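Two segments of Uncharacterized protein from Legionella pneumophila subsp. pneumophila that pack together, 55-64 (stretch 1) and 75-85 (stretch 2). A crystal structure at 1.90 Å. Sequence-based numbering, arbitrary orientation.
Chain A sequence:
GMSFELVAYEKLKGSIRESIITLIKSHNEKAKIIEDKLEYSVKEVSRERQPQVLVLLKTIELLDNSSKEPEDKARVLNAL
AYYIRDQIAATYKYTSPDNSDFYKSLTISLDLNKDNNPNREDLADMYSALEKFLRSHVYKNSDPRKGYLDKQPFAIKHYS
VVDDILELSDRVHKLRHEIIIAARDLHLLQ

Stretch 1 55-64: VLLKTIELLD
Stretch 2, residues 75-85: RVLNALAYYIR

Leu77 and Leu80 of stretch 2 form the apolar centre of this contact. Leu77 is a knob in a hole made by Leu56, Thr59, Ile60 and Leu63. Its CA-to-CB bond points sideways, but chi1 t and chi2 p bring its end nearer to stretch 1. Leu77 CD1 lies 3.8 Å from Ile60 CG1, 4.3 Å from Leu56 CD2 and 4.3 Å from Thr59 CG2. Leu77 CB is 4.3 Å from Leu63 CD1.

Leu80 has the same t, p rotamer, and its CA-to-CB bond points toward stretch 1. Leu80 CD2 packs 3.8 Å from Leu56 CD2 and 3.9 Å from Val55 CG1. The same methyl comes to 3.3 Å from Thr59 OG1, a close van der Waals approach and not a hydrogen bond.

Both stretches are helical throughout, with phi near -60° and psi near -45°. Their axes are nearly antiparallel, at 176°, and approach to 10.5 Å. In the register, Leu56 CA is 7.3 Å from Leu80 CA, and Thr59 CA is 7.3 Å from Leu77 CA. Residue numbers therefore rise along one helix as their partners' numbers fall along the other.

Outward from the centre, Ile84 meets the early part of stretch 1. Its CD1 is 3.6 Å from Leu56 CG. Both residues are m, t. Leu56 starts sideways, yet its end comes nearer to stretch 2, so it can touch Leu77, Leu80 and Ile84. Ile60, also m, t, likewise starts sideways with its end nearer to stretch 2, where it meets Leu77. Toward the other end, Val76 CG1 lies 3.9 Å from Leu63 CD1 and 4.2 Å from Thr59 CG2. Val76 and Val55 have chi1 t; Leu63 is m, t. The two stretches together bury 419 Å².

No hydrogen bond crosses the contact. Thr59, with chi1 m, points its CA-to-CB bond toward stretch 2. Thr59 OG1 donates to Val55 O at 2.9 Å, so the hydroxyl has an acceptor in its own helix while both OG1 and CG2 touch apolar side chains of stretch 2. Val55 O also accepts from Thr59 N at 2.9 Å.

The charged groups lie off the contact. Lys58 starts sideways and its end leads away; its rotamer is t, p, p, t. Lys58 NZ makes a salt bridge with Glu61 OE1 at 2.9 Å, within stretch 1. Glu61 has chi1 and chi2 t. Asp64, Arg75 and Arg85 do not reach the opposing stretch and bond elsewhere in the structure.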

# COMPACT_ATOMS: atom_id res chain seq x y z
N VAL A 55 10.20 -18.24 13.40
CA VAL A 55 9.93 -16.86 12.99
C VAL A 55 9.65 -15.95 14.17
O VAL A 55 10.18 -14.84 14.25
CB VAL A 55 8.81 -16.80 11.99
CG1 VAL A 55 8.35 -15.37 11.83
CG2 VAL A 55 9.37 -17.36 10.67
N LEU A 56 8.87 -16.45 15.13
CA LEU A 56 8.62 -15.71 16.36
C LEU A 56 9.91 -15.44 17.12
O LEU A 56 10.14 -14.31 17.54
CB LEU A 56 7.65 -16.47 17.29
CG LEU A 56 6.18 -16.36 16.90
CD1 LEU A 56 5.31 -17.48 17.59
CD2 LEU A 56 5.77 -14.99 17.35
N LEU A 57 10.73 -16.46 17.31
CA LEU A 57 12.00 -16.30 18.00
C LEU A 57 12.99 -15.42 17.23
O LEU A 57 13.77 -14.67 17.85
CB LEU A 57 12.62 -17.67 18.34
CG LEU A 57 11.86 -18.57 19.36
CD1 LEU A 57 12.50 -19.99 19.48
CD2 LEU A 57 11.82 -17.91 20.66
N LYS A 58 13.06 -15.53 15.91
CA LYS A 58 13.96 -14.65 15.17
C LYS A 58 13.48 -13.19 15.26
O LYS A 58 14.28 -12.26 15.42
CB LYS A 58 14.08 -15.03 13.70
CG LYS A 58 15.02 -14.19 12.92
CD LYS A 58 16.47 -14.24 13.39
CE LYS A 58 17.01 -15.65 13.37
NZ LYS A 58 18.47 -15.66 13.74
N THR A 59 12.18 -13.02 15.19
CA THR A 59 11.57 -11.69 15.32
C THR A 59 11.96 -11.10 16.66
O THR A 59 12.43 -9.97 16.72
CB THR A 59 10.05 -11.75 15.05
OG1 THR A 59 9.85 -11.99 13.66
CG2 THR A 59 9.31 -10.48 15.44
N ILE A 60 11.81 -11.87 17.73
CA ILE A 60 12.18 -11.39 19.05
C ILE A 60 13.67 -11.02 19.17
O ILE A 60 14.01 -9.97 19.72
CB ILE A 60 11.82 -12.44 20.11
CG1 ILE A 60 10.30 -12.43 20.37
CG2 ILE A 60 12.57 -12.16 21.35
CD1 ILE A 60 9.78 -13.75 21.05
N GLU A 61 14.55 -11.88 18.68
CA GLU A 61 16.01 -11.59 18.66
C GLU A 61 16.31 -10.26 17.91
O GLU A 61 17.16 -9.45 18.31
CB GLU A 61 16.73 -12.76 17.97
CG GLU A 61 18.27 -12.69 17.91
CD GLU A 61 18.89 -13.68 16.91
OE1 GLU A 61 18.19 -14.62 16.46
OE2 GLU A 61 20.07 -13.54 16.54
N LEU A 62 15.64 -10.05 16.79
CA LEU A 62 15.95 -8.88 15.96
C LEU A 62 15.44 -7.61 16.63
O LEU A 62 16.13 -6.58 16.70
CB LEU A 62 15.39 -9.04 14.53
CG LEU A 62 16.06 -10.12 13.64
CD1 LEU A 62 15.25 -10.38 12.36
CD2 LEU A 62 17.49 -9.76 13.31
N LEU A 63 14.22 -7.67 17.15
CA LEU A 63 13.69 -6.52 17.89
C LEU A 63 14.56 -6.20 19.11
O LEU A 63 14.84 -5.03 19.37
CB LEU A 63 12.23 -6.77 18.27
CG LEU A 63 11.28 -6.84 17.08
CD1 LEU A 63 9.95 -7.37 17.42
CD2 LEU A 63 11.13 -5.44 16.37
N ASP A 64 14.99 -7.24 19.83
CA ASP A 64 15.86 -7.06 20.99
C ASP A 64 17.14 -6.31 20.59
O ASP A 64 17.60 -5.47 21.32
CB ASP A 64 16.27 -8.40 21.58
CG ASP A 64 15.16 -9.06 22.41
OD1 ASP A 64 14.07 -8.47 22.55
OD2 ASP A 64 15.40 -10.18 22.94
N ARG A 75 4.32 -3.21 18.56
CA ARG A 75 3.46 -3.32 17.39
C ARG A 75 3.88 -4.46 16.48
O ARG A 75 3.05 -5.26 16.03
CB ARG A 75 3.39 -2.00 16.61
CG ARG A 75 2.33 -2.08 15.49
CD ARG A 75 1.96 -0.70 14.89
NE ARG A 75 1.44 0.23 15.89
CZ ARG A 75 2.14 1.21 16.46
NH1 ARG A 75 1.54 1.98 17.37
NH2 ARG A 75 3.43 1.42 16.15
N VAL A 76 5.19 -4.57 16.23
CA VAL A 76 5.68 -5.70 15.45
C VAL A 76 5.38 -7.06 16.06
O VAL A 76 4.86 -7.97 15.37
CB VAL A 76 7.16 -5.58 15.11
CG1 VAL A 76 7.65 -6.83 14.35
CG2 VAL A 76 7.41 -4.29 14.25
N LEU A 77 5.72 -7.25 17.34
CA LEU A 77 5.52 -8.57 17.95
C LEU A 77 4.02 -8.90 18.07
O LEU A 77 3.63 -10.01 17.76
CB LEU A 77 6.28 -8.70 19.28
CG LEU A 77 6.35 -10.11 19.89
CD1 LEU A 77 6.98 -11.19 18.95
CD2 LEU A 77 7.09 -10.08 21.21
N ASN A 78 3.19 -7.95 18.49
CA ASN A 78 1.75 -8.20 18.53
C ASN A 78 1.24 -8.61 17.16
O ASN A 78 0.48 -9.56 17.04
CB ASN A 78 0.98 -6.95 18.99
CG ASN A 78 0.98 -6.77 20.50
OD1 ASN A 78 -0.02 -7.04 21.16
ND2 ASN A 78 2.06 -6.26 21.05
N ALA A 79 1.62 -7.85 16.13
CA ALA A 79 1.21 -8.16 14.77
C ALA A 79 1.59 -9.60 14.38
O ALA A 79 0.78 -10.33 13.82
CB ALA A 79 1.80 -7.14 13.72
N LEU A 80 2.83 -10.00 14.60
CA LEU A 80 3.22 -11.35 14.22
C LEU A 80 2.46 -12.41 15.01
O LEU A 80 2.10 -13.45 14.45
CB LEU A 80 4.70 -11.56 14.46
CG LEU A 80 5.26 -12.92 14.06
CD1 LEU A 80 5.00 -13.22 12.60
CD2 LEU A 80 6.74 -12.90 14.37
N ALA A 81 2.24 -12.18 16.30
CA ALA A 81 1.52 -13.18 17.09
C ALA A 81 0.11 -13.28 16.55
O ALA A 81 -0.40 -14.38 16.35
CB ALA A 81 1.49 -12.83 18.59
N TYR A 82 -0.51 -12.12 16.30
CA TYR A 82 -1.86 -12.11 15.76
C TYR A 82 -1.93 -12.82 14.43
O TYR A 82 -2.81 -13.63 14.20
CB TYR A 82 -2.39 -10.68 15.63
CG TYR A 82 -3.87 -10.67 15.34
CD1 TYR A 82 -4.32 -10.77 14.04
CD2 TYR A 82 -4.82 -10.62 16.38
CE1 TYR A 82 -5.66 -10.78 13.75
CE2 TYR A 82 -6.17 -10.64 16.10
CZ TYR A 82 -6.58 -10.72 14.77
OH TYR A 82 -7.90 -10.73 14.43
N TYR A 83 -0.97 -12.52 13.55
CA TYR A 83 -0.90 -13.15 12.23
C TYR A 83 -0.74 -14.68 12.31
O TYR A 83 -1.41 -15.45 11.61
CB TYR A 83 0.26 -12.50 11.44
CG TYR A 83 0.45 -12.95 10.00
CD1 TYR A 83 -0.59 -12.94 9.09
CD2 TYR A 83 1.71 -13.33 9.54
CE1 TYR A 83 -0.37 -13.32 7.76
CE2 TYR A 83 1.94 -13.72 8.26
CZ TYR A 83 0.91 -13.73 7.37
OH TYR A 83 1.18 -14.15 6.08
N ILE A 84 0.17 -15.14 13.14
CA ILE A 84 0.36 -16.58 13.24
C ILE A 84 -0.86 -17.23 13.85
O ILE A 84 -1.27 -18.31 13.41
CB ILE A 84 1.61 -16.94 14.05
CG1 ILE A 84 2.85 -16.72 13.17
CG2 ILE A 84 1.52 -18.40 14.51
CD1 ILE A 84 4.11 -16.63 13.94
N ARG A 85 -1.47 -16.59 14.86
CA ARG A 85 -2.76 -17.07 15.39
C ARG A 85 -3.80 -17.25 14.27
O ARG A 85 -4.48 -18.27 14.16
CB ARG A 85 -3.30 -16.08 16.44
CG ARG A 85 -4.65 -16.44 17.10
CD ARG A 85 -4.95 -15.52 18.29
NE ARG A 85 -6.27 -15.73 18.90
CZ ARG A 85 -7.40 -15.23 18.43
NH1 ARG A 85 -7.38 -14.48 17.36
NH2 ARG A 85 -8.56 -15.42 19.06